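Local atomic coordinates of dihydrodipicolinate synthase (Bacteroides thetaiotaomicron, PDB entry 4XKY), a protein that probably condenses pyruvate with aspartate semialdehyde through a Schiff base on the route to diaminopimelate and lysine, as in other DapA-family aldolases. Residues G49-Q52 with L58-E61; V78-T83 with N90-A95; G191-M196 with T247-G252; Y258-K263 with H281-R286; C264-S267 with I271-D274. All coordinates share one frame; numbering follows the deposited sequence.

Contact 1 (G49-Q52 with L58-E61); sequences GESQ and LRME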
# COMPACT_ATOMS: atom_id res chain seq x y z
N GLY A 49 -2.43 -2.45 24.70
CA GLY A 49 -3.62 -2.42 25.56
C GLY A 49 -4.94 -2.68 24.84
O GLY A 49 -6.01 -2.55 25.44
N GLU A 50 -4.86 -3.02 23.55
CA GLU A 50 -6.05 -3.38 22.74
C GLU A 50 -7.12 -2.25 22.69
O GLU A 50 -8.32 -2.53 22.64
CB GLU A 50 -6.72 -4.67 23.31
CG GLU A 50 -5.98 -5.97 23.07
CD GLU A 50 -6.50 -7.13 23.92
OE1 GLU A 50 -7.40 -7.90 23.49
OE2 GLU A 50 -5.98 -7.27 25.05
N SER A 51 -6.73 -0.98 22.71
CA SER A 51 -7.76 0.07 22.98
C SER A 51 -8.90 0.08 21.94
O SER A 51 -10.09 0.13 22.28
CB SER A 51 -7.17 1.47 23.04
OG SER A 51 -8.19 2.40 23.42
N GLN A 52 -8.53 0.01 20.68
CA GLN A 52 -9.52 0.09 19.61
C GLN A 52 -10.59 -1.00 19.72
O GLN A 52 -11.77 -0.74 19.44
CB GLN A 52 -8.83 -0.04 18.26
CG GLN A 52 -8.14 -1.38 18.07
CD GLN A 52 -6.94 -1.31 17.15
OE1 GLN A 52 -6.68 -0.28 16.53
NE2 GLN A 52 -6.19 -2.40 17.07
N LEU A 58 -15.00 -0.23 28.88
CA LEU A 58 -13.79 -0.91 29.35
C LEU A 58 -12.58 -0.00 29.30
O LEU A 58 -11.78 -0.00 30.21
CB LEU A 58 -13.55 -2.16 28.54
CG LEU A 58 -12.71 -3.28 29.12
CD1 LEU A 58 -13.07 -3.58 30.55
CD2 LEU A 58 -12.95 -4.51 28.28
N ARG A 59 -12.47 0.81 28.26
CA ARG A 59 -11.39 1.79 28.20
C ARG A 59 -11.48 2.73 29.43
O ARG A 59 -10.48 3.04 30.05
CB ARG A 59 -11.45 2.56 26.88
CG ARG A 59 -11.17 1.69 25.67
CD ARG A 59 -11.79 2.24 24.40
NE ARG A 59 -11.00 3.35 23.88
CZ ARG A 59 -11.40 4.16 22.91
NH1 ARG A 59 -12.61 4.00 22.36
NH2 ARG A 59 -10.60 5.14 22.51
N MET A 60 -12.68 3.15 29.81
CA MET A 60 -12.82 4.03 30.98
C MET A 60 -12.43 3.33 32.27
O MET A 60 -11.74 3.91 33.10
CB MET A 60 -14.22 4.62 31.07
CG MET A 60 -14.46 5.62 29.95
SD MET A 60 -16.04 6.49 29.89
CE MET A 60 -17.24 5.20 30.21
N GLU A 61 -12.83 2.07 32.43
CA GLU A 61 -12.44 1.30 33.60
C GLU A 61 -10.93 1.09 33.69
O GLU A 61 -10.37 1.12 34.77
CB GLU A 61 -13.17 -0.03 33.64
CG GLU A 61 -14.66 0.17 33.77
CD GLU A 61 -15.44 -1.13 33.85
OE1 GLU A 61 -14.83 -2.21 33.69
OE2 GLU A 61 -16.66 -1.06 34.06
O HOH W 1 -7.78 5.10 23.56
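Arg-59 of helix 56-70 reaches back to Ser-51, which lies in the loop joining strand 42-44 to that same helix in the (β/α)8 barrel. The arginine CB is directed at the loop, and CG is anti to the carbonyl carbon (chi1 -66°), which sends the chain along Ser-51. CG lies 3.8 Å from Ser-51 OG, and CD comes closer to the backbone, 3.4 Å from Ser-51 O. The chain bends at chi3 (77°), bringing NE to within 3.0 Å of Ser-51 OG. This hydrogen bond is weak, because the N-H···O angle is only 120° and the hydroxyl sits oblique to the guanidinium plane. The stronger hold is the salt bridge from NH1 to Asp-82 OD2; an aromatic side chain of a neighbouring subunit also packs on the arginine. The side chain of Ser-51 is about 7 Å from that of Tyr-136, the predicted proton donor/acceptor, so the contact lies in the surroundings of the active site. At the tip of the arginine, NH2 donates in the guanidinium plane to a water 3.0 Å away, and the same water stands 2.7 Å from Ser-51 OG.

Contact 2 (V78-T83 with N90-A95); sequences VCISDT and NLACLA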
# COMPACT_ATOMS: atom_id res chain seq x y z
N VAL A 78 -2.14 8.36 29.15
CA VAL A 78 -3.35 7.74 28.65
C VAL A 78 -3.46 8.00 27.16
O VAL A 78 -3.48 9.15 26.73
CB VAL A 78 -4.61 8.30 29.34
CG1 VAL A 78 -5.88 7.73 28.73
CG2 VAL A 78 -4.59 8.01 30.84
N CYS A 79 -3.58 6.92 26.38
CA CYS A 79 -3.88 7.05 24.97
C CYS A 79 -5.35 7.43 24.81
O CYS A 79 -6.25 6.71 25.26
CB CYS A 79 -3.58 5.77 24.20
SG CYS A 79 -3.52 5.99 22.41
N ILE A 80 -5.57 8.58 24.17
CA ILE A 80 -6.91 9.09 23.92
C ILE A 80 -7.34 9.02 22.44
O ILE A 80 -8.42 9.52 22.11
CB ILE A 80 -7.07 10.54 24.40
CG1 ILE A 80 -6.09 11.48 23.69
CG2 ILE A 80 -6.88 10.65 25.91
CD1 ILE A 80 -6.48 12.94 23.77
N SER A 81 -6.52 8.44 21.56
CA SER A 81 -6.85 8.37 20.12
C SER A 81 -8.18 7.65 19.93
O SER A 81 -8.48 6.68 20.60
CB SER A 81 -5.78 7.65 19.28
OG SER A 81 -4.46 8.06 19.60
N ASP A 82 -8.99 8.18 19.02
CA ASP A 82 -10.31 7.65 18.75
C ASP A 82 -10.70 8.23 17.41
O ASP A 82 -10.23 9.30 17.06
CB ASP A 82 -11.33 8.09 19.80
CG ASP A 82 -12.58 7.22 19.79
OD1 ASP A 82 -13.45 7.38 18.91
OD2 ASP A 82 -12.67 6.35 20.67
N THR A 83 -11.56 7.55 16.68
CA THR A 83 -12.00 8.10 15.41
C THR A 83 -12.88 9.32 15.66
O THR A 83 -12.97 10.19 14.80
CB THR A 83 -12.77 7.06 14.57
OG1 THR A 83 -13.90 6.61 15.32
CG2 THR A 83 -11.87 5.86 14.27
N ASN A 90 -13.41 13.37 25.68
CA ASN A 90 -14.03 12.81 26.87
C ASN A 90 -13.06 11.90 27.65
O ASN A 90 -13.04 11.91 28.88
CB ASN A 90 -15.33 12.08 26.48
CG ASN A 90 -16.01 11.43 27.67
OD1 ASN A 90 -16.61 12.11 28.49
ND2 ASN A 90 -15.91 10.11 27.77
N LEU A 91 -12.23 11.12 26.95
CA LEU A 91 -11.28 10.25 27.64
C LEU A 91 -10.21 11.08 28.31
O LEU A 91 -9.78 10.72 29.43
CB LEU A 91 -10.61 9.25 26.71
CG LEU A 91 -11.48 8.14 26.14
CD1 LEU A 91 -10.65 7.27 25.22
CD2 LEU A 91 -12.11 7.29 27.24
N ALA A 92 -9.76 12.13 27.63
CA ALA A 92 -8.79 13.06 28.22
C ALA A 92 -9.32 13.67 29.52
O ALA A 92 -8.61 13.70 30.50
CB ALA A 92 -8.41 14.17 27.26
N CYS A 93 -10.56 14.16 29.53
CA CYS A 93 -11.15 14.73 30.76
C CYS A 93 -11.29 13.71 31.89
O CYS A 93 -11.05 14.02 33.06
CB CYS A 93 -12.50 15.38 30.46
SG CYS A 93 -12.31 16.75 29.30
N LEU A 94 -11.65 12.48 31.53
CA LEU A 94 -11.73 11.40 32.48
C LEU A 94 -10.34 11.13 33.06
O LEU A 94 -10.17 11.08 34.27
CB LEU A 94 -12.27 10.15 31.80
CG LEU A 94 -12.26 8.95 32.74
CD1 LEU A 94 -13.52 8.99 33.60
CD2 LEU A 94 -12.16 7.63 32.00
N ALA A 95 -9.35 11.00 32.19
CA ALA A 95 -7.96 10.90 32.60
C ALA A 95 -7.58 12.00 33.59
O ALA A 95 -7.04 11.71 34.66
CB ALA A 95 -7.02 10.91 31.40
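The end of strand 76-79 and the residues just after it run alongside helix 85-97 in the opposite sense: Ile-80 faces Leu-91, their CA atoms 5.9 Å apart, and Val-78 faces Ala-95, at 6.8 Å. No hydrogen bond joins the two segments, and the contact is made by aliphatic groups. Val-78 touches with one branch. Its CG2, anti to the carbonyl carbon, meets the methyl of Ala-95 at 3.8 Å. Two residues on, Ile-80 lays CG2 against the helix backbone, 3.7 Å from Ala-92 N, and this methyl also lies 4.1 Å from Leu-91 CB and 4.1 Å from Ala-92 CB. With chi1 at 60° the longer arm of Ile-80, CG1, is wedged between its own backbone N and carbonyl carbon, and CD1 ends 4.2 Å from Ala-92 CB. The small side chains of Ala-92 and Ala-95 probably allow this close approach of helix to strand. Strand 76-79, helix 85-97 and strand 102-105 form one β-α-β unit of the barrel, and Val-103 of the third element touches both Ile-80 and Ala-92. Cys-79 has its CB turned from the helix, and its side chain comes within about 3 Å of that of Tyr-136, the predicted proton donor/acceptor. Past the strand, Ser-81 OG hydrogen-bonds the hydroxyl of the same tyrosine, while Ile-80 O accepts a hydrogen bond from Ser-88 OG near the start of the helix.

Contact 3 (G191-M196 with T247-G252); sequences GPEEIM and TIYTVG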
# COMPACT_ATOMS: atom_id res chain seq x y z
N GLY A 191 8.80 3.08 20.39
CA GLY A 191 7.91 2.00 20.81
C GLY A 191 8.57 0.65 20.73
O GLY A 191 8.66 -0.05 21.73
N PRO A 192 9.03 0.27 19.53
CA PRO A 192 9.47 -1.09 19.34
C PRO A 192 10.71 -1.41 20.12
O PRO A 192 11.71 -0.72 19.98
CB PRO A 192 9.74 -1.16 17.83
CG PRO A 192 8.81 -0.16 17.28
CD PRO A 192 8.88 0.97 18.25
N GLU A 193 10.65 -2.47 20.93
CA GLU A 193 11.72 -2.75 21.88
C GLU A 193 13.00 -3.21 21.24
O GLU A 193 14.07 -3.04 21.83
CB GLU A 193 11.26 -3.74 22.98
CG GLU A 193 10.90 -5.15 22.52
CD GLU A 193 9.80 -5.79 23.37
OE1 GLU A 193 9.93 -6.98 23.73
OE2 GLU A 193 8.80 -5.11 23.67
N GLU A 194 12.92 -3.78 20.03
CA GLU A 194 14.09 -4.31 19.35
C GLU A 194 15.12 -3.20 19.00
O GLU A 194 16.29 -3.47 18.82
CB GLU A 194 13.67 -5.11 18.12
CG GLU A 194 12.80 -6.35 18.45
CD GLU A 194 11.32 -6.06 18.46
OE1 GLU A 194 10.91 -4.86 18.49
OE2 GLU A 194 10.56 -7.05 18.40
N ILE A 195 14.68 -1.95 18.95
CA ILE A 195 15.55 -0.84 18.56
C ILE A 195 15.67 0.24 19.65
O ILE A 195 16.12 1.36 19.37
CB ILE A 195 15.05 -0.18 17.27
CG1 ILE A 195 13.59 0.28 17.40
CG2 ILE A 195 15.26 -1.12 16.11
CD1 ILE A 195 13.12 1.22 16.30
N MET A 196 15.26 -0.11 20.86
CA MET A 196 15.36 0.81 21.99
C MET A 196 16.81 1.11 22.30
O MET A 196 17.18 2.26 22.50
CB MET A 196 14.68 0.22 23.23
CG MET A 196 14.67 1.11 24.46
SD MET A 196 16.04 0.76 25.61
CE MET A 196 15.62 -0.85 26.25
N THR A 247 11.02 -15.50 19.99
CA THR A 247 10.42 -16.72 20.57
C THR A 247 9.12 -16.52 21.33
O THR A 247 8.34 -17.46 21.42
CB THR A 247 11.39 -17.50 21.49
OG1 THR A 247 11.76 -16.71 22.65
CG2 THR A 247 12.63 -17.96 20.72
N ILE A 248 8.86 -15.34 21.88
CA ILE A 248 7.58 -15.11 22.56
C ILE A 248 6.55 -14.50 21.63
O ILE A 248 5.36 -14.68 21.83
CB ILE A 248 7.70 -14.21 23.82
CG1 ILE A 248 8.73 -14.73 24.80
CG2 ILE A 248 6.36 -14.06 24.55
CD1 ILE A 248 8.40 -16.08 25.40
N TYR A 249 6.99 -13.72 20.64
CA TYR A 249 6.04 -12.96 19.87
C TYR A 249 5.71 -13.63 18.54
O TYR A 249 4.94 -13.09 17.77
CB TYR A 249 6.55 -11.56 19.60
CG TYR A 249 6.89 -10.74 20.83
CD1 TYR A 249 6.28 -10.99 22.08
CD2 TYR A 249 7.81 -9.71 20.75
CE1 TYR A 249 6.60 -10.23 23.20
CE2 TYR A 249 8.14 -8.95 21.86
CZ TYR A 249 7.54 -9.21 23.08
OH TYR A 249 7.86 -8.44 24.16
N THR A 250 6.27 -14.82 18.26
CA THR A 250 6.13 -15.42 16.91
C THR A 250 5.32 -16.72 16.87
O THR A 250 5.35 -17.43 15.88
CB THR A 250 7.51 -15.72 16.30
OG1 THR A 250 8.26 -16.52 17.23
CG2 THR A 250 8.27 -14.41 16.02
N VAL A 251 4.60 -17.05 17.93
CA VAL A 251 3.88 -18.32 17.97
C VAL A 251 2.57 -18.34 17.19
O VAL A 251 2.21 -19.36 16.61
CB VAL A 251 3.61 -18.75 19.41
CG1 VAL A 251 2.65 -19.94 19.43
CG2 VAL A 251 4.93 -19.12 20.05
N GLY A 252 1.85 -17.25 17.19
CA GLY A 252 0.63 -17.22 16.39
C GLY A 252 0.86 -17.54 14.91
O GLY A 252 1.95 -17.31 14.36
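Tyr-249 brings the hydroxyl end of its ring up to the carboxylate of Glu-193, the two side chains reaching for each other from opposite directions. The tyrosine OH donates a short hydrogen bond, 2.6 Å, to Glu-193 OE1, which it meets on the syn side and 24° out of the carboxylate plane. OE1 lies near the plane of the ring, at its edge, and is also 3.3 Å from Tyr-249 CE2. The carboxylate meets the ring at its edge, the two planes 71° apart. Glu-193 gets there with CG between its backbone N and carbonyl carbon (chi1 64°) and a further bend at chi2. Its two oxygens have separate tasks: OE1 also has a weak hydrogen bond with Tyr-219 OH, whereas OE2 accepts the backbone N-H of Gly-211. This buried carboxylate is therefore gripped through both oxygens, which should fix its rotation and would help stabilise a negative charge. Glu-194 comes only to the margin of the same ring, its OE2 4.5 Å from Tyr-249 CD2, and is held there by Ser-245 OG. Tyr-258 extends the contact, its ring meeting that of Tyr-249 edge-to-face and its hydroxyl hydrogen-bonded to Thr-48 OG1. The bond from Tyr-249 to Glu-193 thus ties the loop after strand 187-190 to the loop between helices 231-247 and 257-268, near the predicted pyruvate site, among the loops that follow the strands at the C-terminal end of a TIM barrel.

Contact 4 (Y258-K263 with H281-R286); sequences YLKGLK and HKFEQR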
# COMPACT_ATOMS: atom_id res chain seq x y z
N TYR A 258 2.04 -11.18 18.60
CA TYR A 258 2.71 -10.40 19.64
C TYR A 258 1.83 -10.31 20.89
O TYR A 258 2.24 -10.67 21.96
CB TYR A 258 3.09 -9.02 19.13
CG TYR A 258 3.31 -7.97 20.19
CD1 TYR A 258 4.41 -7.99 21.02
CD2 TYR A 258 2.43 -6.91 20.31
CE1 TYR A 258 4.61 -7.00 21.98
CE2 TYR A 258 2.61 -5.91 21.25
CZ TYR A 258 3.70 -5.97 22.10
OH TYR A 258 3.87 -4.96 23.03
N LEU A 259 0.61 -9.87 20.71
CA LEU A 259 -0.32 -9.66 21.81
C LEU A 259 -0.69 -10.97 22.52
O LEU A 259 -0.68 -11.05 23.74
CB LEU A 259 -1.57 -8.98 21.27
CG LEU A 259 -2.71 -8.89 22.27
CD1 LEU A 259 -2.36 -7.92 23.38
CD2 LEU A 259 -3.99 -8.50 21.56
N LYS A 260 -1.02 -11.99 21.74
CA LYS A 260 -1.37 -13.28 22.28
C LYS A 260 -0.23 -13.89 23.08
O LYS A 260 -0.46 -14.50 24.10
CB LYS A 260 -1.81 -14.21 21.16
CG LYS A 260 -3.17 -13.85 20.65
CD LYS A 260 -3.39 -14.20 19.19
CE LYS A 260 -4.12 -15.48 18.98
NZ LYS A 260 -5.01 -15.29 17.80
N GLY A 261 0.98 -13.76 22.57
CA GLY A 261 2.15 -14.29 23.22
C GLY A 261 2.46 -13.57 24.51
O GLY A 261 2.69 -14.21 25.54
N LEU A 262 2.49 -12.24 24.44
CA LEU A 262 2.68 -11.43 25.64
C LEU A 262 1.69 -11.78 26.73
O LEU A 262 2.04 -12.05 27.85
CB LEU A 262 2.50 -9.96 25.29
CG LEU A 262 2.91 -8.94 26.33
CD1 LEU A 262 4.38 -9.08 26.63
CD2 LEU A 262 2.62 -7.54 25.80
N LYS A 263 0.41 -11.78 26.38
CA LYS A 263 -0.61 -12.09 27.37
C LYS A 263 -0.53 -13.55 27.89
O LYS A 263 -0.71 -13.80 29.07
CB LYS A 263 -2.00 -11.74 26.84
CG LYS A 263 -2.37 -10.27 26.96
CD LYS A 263 -3.88 -10.11 26.86
CE LYS A 263 -4.34 -8.75 27.34
NZ LYS A 263 -5.82 -8.58 27.29
N HIS A 281 -8.68 -14.36 20.00
CA HIS A 281 -8.84 -15.22 21.17
C HIS A 281 -7.50 -15.70 21.68
O HIS A 281 -6.56 -15.91 20.91
CB HIS A 281 -9.83 -16.37 20.89
CG HIS A 281 -9.31 -17.43 19.96
ND1 HIS A 281 -9.36 -17.31 18.58
CD2 HIS A 281 -8.80 -18.66 20.20
CE1 HIS A 281 -8.86 -18.39 18.02
NE2 HIS A 281 -8.52 -19.24 18.98
N LYS A 282 -7.39 -15.85 23.00
CA LYS A 282 -6.13 -16.28 23.61
C LYS A 282 -5.63 -17.63 23.06
O LYS A 282 -6.40 -18.45 22.62
CB LYS A 282 -6.27 -16.35 25.12
CG LYS A 282 -7.25 -17.43 25.58
CD LYS A 282 -7.30 -17.53 27.09
CE LYS A 282 -8.01 -18.80 27.54
NZ LYS A 282 -8.19 -18.75 29.03
N PHE A 283 -4.32 -17.82 23.11
CA PHE A 283 -3.71 -19.11 22.84
C PHE A 283 -4.31 -20.24 23.65
O PHE A 283 -4.37 -20.18 24.87
CB PHE A 283 -2.21 -19.07 23.15
CG PHE A 283 -1.39 -18.38 22.11
CD1 PHE A 283 -1.79 -18.29 20.78
CD2 PHE A 283 -0.16 -17.85 22.47
CE1 PHE A 283 -0.98 -17.65 19.83
CE2 PHE A 283 0.64 -17.23 21.55
CZ PHE A 283 0.24 -17.11 20.23
N GLU A 284 -4.70 -21.28 22.94
CA GLU A 284 -5.17 -22.51 23.52
C GLU A 284 -3.95 -23.37 23.97
O GLU A 284 -2.81 -22.91 23.92
CB GLU A 284 -6.10 -23.21 22.49
CG GLU A 284 -7.37 -22.39 22.23
CD GLU A 284 -8.35 -22.99 21.22
OE1 GLU A 284 -8.12 -24.11 20.66
OE2 GLU A 284 -9.39 -22.32 21.01
N GLN A 285 -4.20 -24.59 24.41
CA GLN A 285 -3.19 -25.49 25.02
C GLN A 285 -1.87 -25.64 24.24
O GLN A 285 -0.79 -25.52 24.81
CB GLN A 285 -3.81 -26.89 25.29
CG GLN A 285 -2.95 -27.90 26.08
CD GLN A 285 -3.46 -29.35 26.02
OE1 GLN A 285 -3.24 -30.05 25.03
NE2 GLN A 285 -4.13 -29.81 27.08
N ARG A 286 -1.96 -25.95 22.94
CA ARG A 286 -0.76 -26.12 22.15
C ARG A 286 0.14 -24.89 22.09
O ARG A 286 1.35 -24.98 22.30
CB ARG A 286 -1.08 -26.53 20.72
CG ARG A 286 0.16 -27.13 20.07
CD ARG A 286 -0.18 -27.90 18.82
NE ARG A 286 -0.72 -26.99 17.82
CZ ARG A 286 0.01 -26.15 17.10
NH1 ARG A 286 1.32 -26.09 17.25
NH2 ARG A 286 -0.58 -25.35 16.22
O HOH W 2 -7.70 -15.07 16.92
O HOH W 3 -3.02 -15.48 24.58
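Lys-260 O and Phe-283 N are bridged by a water that donates to the carbonyl oxygen at 2.8 Å and accepts from the amide nitrogen at 3.1 Å. A second water receives a hydrogen bond from Lys-260 NZ, 2.8 Å long, and a weak one from His-281 N. The lysine arrives here by bending at chi3 and chi4, which carries CE to 3.1 Å from His-281 O; NZ has a further weak bond to Ser-256 OG. Nearer the backbone the side chain is apolar in its contacts. Lys-260 CB lies over one face of the Phe-283 ring, 3.8 Å from the centroid and 14° off the normal, a CH-π contact in which the two side chains cross at about a right angle. The ring also leans on Gly-261, with CE2 3.6 Å from the backbone N. These contacts hold the lead-in to helix 285-298 against helix 257-268, two helices of the C-terminal region that follows the TIM barrel. A serine in place of Phe-283 would probably open a gap beside Gly-261 and leave Lys-260 CB without the ring face it rests on. Val-251 also packs on the phenylalanine, while Glu-284 occupies the N-cap position of helix 285-298.

Contact 5 (C264-S267 with I271-D274); sequences CALS and ICSD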
# COMPACT_ATOMS: atom_id res chain seq x y z
N CYS A 264 -0.25 -14.50 27.00
CA CYS A 264 -0.03 -15.88 27.41
C CYS A 264 1.12 -15.94 28.44
O CYS A 264 0.99 -16.52 29.54
CB CYS A 264 0.27 -16.73 26.20
SG CYS A 264 0.39 -18.47 26.59
N ALA A 265 2.24 -15.30 28.09
CA ALA A 265 3.40 -15.28 28.98
C ALA A 265 3.07 -14.65 30.33
O ALA A 265 3.48 -15.20 31.34
CB ALA A 265 4.57 -14.55 28.36
N LEU A 266 2.34 -13.53 30.33
CA LEU A 266 1.91 -12.86 31.56
C LEU A 266 1.11 -13.80 32.49
O LEU A 266 1.30 -13.78 33.71
CB LEU A 266 1.13 -11.56 31.29
CG LEU A 266 1.97 -10.41 30.70
CD1 LEU A 266 1.10 -9.24 30.29
CD2 LEU A 266 3.08 -9.88 31.62
N SER A 267 0.26 -14.62 31.88
CA SER A 267 -0.53 -15.60 32.61
C SER A 267 0.34 -16.72 33.20
O SER A 267 0.20 -17.08 34.37
CB SER A 267 -1.62 -16.17 31.72
OG SER A 267 -2.11 -17.36 32.29
N ILE A 271 1.07 -13.28 36.63
CA ILE A 271 0.81 -11.83 36.76
C ILE A 271 -0.65 -11.46 36.49
O ILE A 271 -1.31 -10.88 37.35
CB ILE A 271 1.77 -11.01 35.88
CG1 ILE A 271 3.20 -11.18 36.39
CG2 ILE A 271 1.39 -9.52 35.88
CD1 ILE A 271 4.26 -11.14 35.30
N CYS A 272 -1.17 -11.82 35.32
CA CYS A 272 -2.56 -11.51 35.01
C CYS A 272 -3.18 -12.48 34.01
O CYS A 272 -2.52 -13.37 33.51
CB CYS A 272 -2.69 -10.06 34.51
SG CYS A 272 -1.92 -9.74 32.91
N SER A 273 -4.47 -12.31 33.79
CA SER A 273 -5.21 -13.15 32.86
C SER A 273 -4.64 -13.02 31.46
O SER A 273 -4.19 -11.95 31.03
CB SER A 273 -6.67 -12.73 32.84
OG SER A 273 -7.36 -13.42 31.82
N ASP A 274 -4.65 -14.13 30.75
CA ASP A 274 -4.24 -14.11 29.35
C ASP A 274 -5.39 -13.86 28.40
O ASP A 274 -5.22 -13.92 27.18
CB ASP A 274 -3.57 -15.44 28.97
CG ASP A 274 -4.39 -16.66 29.38
OD1 ASP A 274 -5.44 -16.52 30.05
OD2 ASP A 274 -3.99 -17.77 29.01
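The chain doubles back after helix 257-268, so that residues 271-274 run back alongside its last turn, with Cys-272 beside Ser-267 and Asp-274 beside Cys-264 (CA to CA 5.0 Å). One backbone hydrogen bond closes the reversal, from Ile-271 N to Leu-266 O, 3.0 Å long with an N-H···O angle of 153°. A CA-H···O contact adds to it, Ser-267 CA standing 3.1 Å from Cys-272 O. Leu-266 is shared between two partners: its CD2 touches Ile-271 CD1 at 4.1 Å, the side chains crossing at a slant, and its CB lies 3.9 Å from Cys-272 SG. The sulfur is swung to this side because it sits between its own backbone N and carbonyl carbon (chi1 67°). At the other end Asp-274 presses CB on Ser-267 CB, 3.4 Å away, and on Cys-264 CA. Its polar end is held elsewhere: OD2 forms a salt bridge with Arg-288 NH1, the same nitrogen that Ser-267 OG hydrogen-bonds, while OD1 has a long, weak ion pair with Lys-282. An alanine at Asp-274 is likely to leave Arg-288 without this carboxylate, with Ser-267 OG as the remaining partner of the two described here. Ile-271 meanwhile packs on Leu-30 and His-33, so the reversal after helix 257-268 lays the loop that follows it against barrel helix 24-36.

Contacts 1, 2 and 3 are buried, whereas contacts 4 and 5 are only partly so and lie farther from the centre of the chain than contacts 1 and 3. Contact 2 is wholly aliphatic, as suits a strand and helix of the barrel wall; contacts 1 and 3, each with one segment in a loop after a strand, rely on polar side chains, while waters and CH-π packing characterise contact 4. Contact 5 relies on a backbone hydrogen bond and apolar touches, with its aspartate paired outside. Contacts 4 and 5 share helix 257-268, contact 5 being nested inside the loop that contact 4 closes. Val-251 links contact 3 to contact 4, and the salt bridge from Glu-50 to Lys-263 joins contact 1 to it.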